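Side-chain contact in bromodomain protein, putative (Plasmodium falciparum 3D7, PDB 4PY6), which probably binds acetylated lysine through its bromodomain, whose pocket also accepts a dihydropteridinone ligand: residues Asp29-Leu34 / Ile88-Asp93. Residues are numbered along the deposited sequence; the frame is centred on the assembly and turned at random.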
loop_
_atom_site.group_PDB
_atom_site.type_symbol
_atom_site.label_atom_id
_atom_site.label_comp_id
_atom_site.label_asym_id
_atom_site.label_seq_id
_atom_site.Cartn_x
_atom_site.Cartn_y
_atom_site.Cartn_z
ATOM N N ASP A 29 -0.163 4.376 16.416
ATOM C CA ASP A 29 1.000 5.076 15.861
ATOM C C ASP A 29 1.810 4.348 14.789
ATOM O O ASP A 29 2.394 5.011 13.928
ATOM C CB ASP A 29 1.922 5.562 16.996
ATOM C CG ASP A 29 1.225 6.392 18.061
ATOM O OD1 ASP A 29 0.547 7.381 17.698
ATOM O OD2 ASP A 29 1.375 6.066 19.257
ATOM N N ASN A 30 1.883 3.010 14.850
ATOM C CA ASN A 30 2.689 2.234 13.904
ATOM C C ASN A 30 1.905 1.553 12.773
ATOM O O ASN A 30 2.512 1.135 11.782
ATOM C CB ASN A 30 3.601 1.249 14.647
ATOM C CG ASN A 30 4.452 1.892 15.720
ATOM O OD1 ASN A 30 4.115 1.875 16.906
ATOM N ND2 ASN A 30 5.565 2.491 15.328
ATOM N N VAL A 31 0.568 1.446 12.906
ATOM C CA VAL A 31 -0.263 0.817 11.875
ATOM C C VAL A 31 -1.244 1.829 11.260
ATOM O O VAL A 31 -1.108 2.167 10.082
ATOM C CB VAL A 31 -0.948 -0.511 12.329
ATOM C CG1 VAL A 31 -1.649 -1.201 11.159
ATOM C CG2 VAL A 31 0.052 -1.467 12.980
ATOM N N LEU A 32 -2.207 2.318 12.064
ATOM C CA LEU A 32 -3.251 3.262 11.659
ATOM C C LEU A 32 -2.726 4.626 11.185
ATOM O O LEU A 32 -3.193 5.111 10.154
ATOM C CB LEU A 32 -4.304 3.414 12.784
ATOM C CG LEU A 32 -5.519 4.329 12.550
ATOM C CD1 LEU A 32 -6.472 3.745 11.523
ATOM C CD2 LEU A 32 -6.267 4.558 13.842
ATOM N N LYS A 33 -1.759 5.229 11.920
ATOM C CA LYS A 33 -1.170 6.545 11.614
ATOM C C LYS A 33 -0.595 6.635 10.196
ATOM O O LYS A 33 -0.735 7.673 9.546
ATOM C CB LYS A 33 -0.093 6.918 12.649
ATOM C CG LYS A 33 0.227 8.411 12.717
ATOM C CD LYS A 33 1.723 8.673 12.578
ATOM C CE LYS A 33 2.384 9.065 13.880
ATOM N NZ LYS A 33 2.120 10.485 14.234
ATOM N N LEU A 34 0.040 5.546 9.724
ATOM C CA LEU A 34 0.651 5.475 8.397
ATOM C C LEU A 34 -0.363 5.194 7.276
ATOM O O LEU A 34 -0.027 5.358 6.101
ATOM C CB LEU A 34 1.809 4.452 8.372
ATOM C CG LEU A 34 2.963 4.659 9.371
ATOM C CD1 LEU A 34 3.948 3.517 9.300
ATOM C CD2 LEU A 34 3.699 5.975 9.129
ATOM N N ILE A 88 -6.871 -8.237 17.530
ATOM C CA ILE A 88 -7.494 -8.827 16.336
ATOM C C ILE A 88 -8.824 -8.144 15.960
ATOM O O ILE A 88 -9.209 -8.169 14.789
ATOM C CB ILE A 88 -7.636 -10.372 16.489
ATOM C CG1 ILE A 88 -7.708 -11.095 15.123
ATOM C CG2 ILE A 88 -8.814 -10.755 17.396
ATOM C CD1 ILE A 88 -6.368 -11.308 14.412
ATOM N N ASP A 89 -9.525 -7.556 16.956
ATOM C CA ASP A 89 -10.791 -6.845 16.759
ATOM C C ASP A 89 -10.558 -5.581 15.919
ATOM O O ASP A 89 -11.433 -5.194 15.146
ATOM C CB ASP A 89 -11.452 -6.513 18.109
ATOM C CG ASP A 89 -11.798 -7.707 18.984
ATOM O OD1 ASP A 89 -12.158 -8.771 18.428
ATOM O OD2 ASP A 89 -11.759 -7.563 20.224
ATOM N N PHE A 90 -9.356 -4.973 16.050
ATOM C CA PHE A 90 -8.908 -3.808 15.282
ATOM C C PHE A 90 -8.586 -4.274 13.856
ATOM O O PHE A 90 -8.943 -3.588 12.899
ATOM C CB PHE A 90 -7.673 -3.169 15.958
ATOM C CG PHE A 90 -6.774 -2.319 15.085
ATOM C CD1 PHE A 90 -5.720 -2.890 14.379
ATOM C CD2 PHE A 90 -6.946 -0.942 15.012
ATOM C CE1 PHE A 90 -4.883 -2.106 13.580
ATOM C CE2 PHE A 90 -6.102 -0.157 14.220
ATOM C CZ PHE A 90 -5.074 -0.744 13.512
ATOM N N TYR A 91 -7.901 -5.437 13.733
ATOM C CA TYR A 91 -7.517 -6.083 12.474
ATOM C C TYR A 91 -8.762 -6.346 11.620
ATOM O O TYR A 91 -8.765 -6.012 10.434
ATOM C CB TYR A 91 -6.739 -7.395 12.754
ATOM C CG TYR A 91 -6.487 -8.255 11.534
ATOM C CD1 TYR A 91 -5.364 -8.055 10.735
ATOM C CD2 TYR A 91 -7.360 -9.282 11.187
ATOM C CE1 TYR A 91 -5.137 -8.829 9.599
ATOM C CE2 TYR A 91 -7.147 -10.058 10.047
ATOM C CZ TYR A 91 -6.031 -9.831 9.259
ATOM O OH TYR A 91 -5.808 -10.598 8.142
ATOM N N HIS A 92 -9.815 -6.931 12.231
ATOM C CA HIS A 92 -11.085 -7.245 11.573
ATOM C C HIS A 92 -11.806 -5.998 11.080
ATOM O O HIS A 92 -12.378 -6.032 9.991
ATOM C CB HIS A 92 -11.996 -8.078 12.489
ATOM C CG HIS A 92 -11.517 -9.480 12.728
ATOM N ND1 HIS A 92 -11.862 -10.171 13.878
ATOM C CD2 HIS A 92 -10.740 -10.278 11.958
ATOM C CE1 HIS A 92 -11.287 -11.357 13.770
ATOM N NE2 HIS A 92 -10.600 -11.467 12.633
ATOM N N ASP A 93 -11.751 -4.895 11.861
ATOM C CA ASP A 93 -12.372 -3.613 11.509
ATOM C C ASP A 93 -11.627 -2.915 10.376
ATOM O O ASP A 93 -12.266 -2.374 9.474
ATOM C CB ASP A 93 -12.509 -2.695 12.737
ATOM C CG ASP A 93 -13.790 -2.864 13.548
ATOM O OD1 ASP A 93 -14.586 -3.775 13.228
ATOM O OD2 ASP A 93 -14.004 -2.071 14.485
#
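Across the left-handed four-helix bundle of the bromodomain, Leu32 on helix 22-32 stands opposite Phe90 of helix 87-104, the Leu32 CA to Phe90 CA distance being 9.8 Å. Two helices kept so far apart can still meet if side chains from both reach into the gap, and here Phe90 reaches farthest, toward Val31 and Leu32, which point back at it. Its CG is anti to the backbone N (chi1 158°), which carries the ring out toward helix 22-32, where its far edge comes between two aliphatic side chains. Both neighbours lie near the plane of the ring and therefore meet its rim. Phe90 also touches Ile75 of helix 72-81, Trp129 of helix 112-138 and Tyr84 in a loop, so this side chain touches the other three helices of the bundle.

The contact is small, with 112 Å² buried over both sides, 62 Å² of it on Phe90, and wholly apolar; no hydrogen bond links the segments. Leu32 meets the ring with the root of its side chain, CB lying 4.2 Å from Phe90 CE2, while the side chain also reaches Tyr72 and Ser76 on helix 72-81. Val31, which also packs on Phe125, uses a single branch: CG1, anti to its own N (chi1 -173°), sits 4.1 Å from Phe90 CE1 and 4.2 Å from Phe90 CZ.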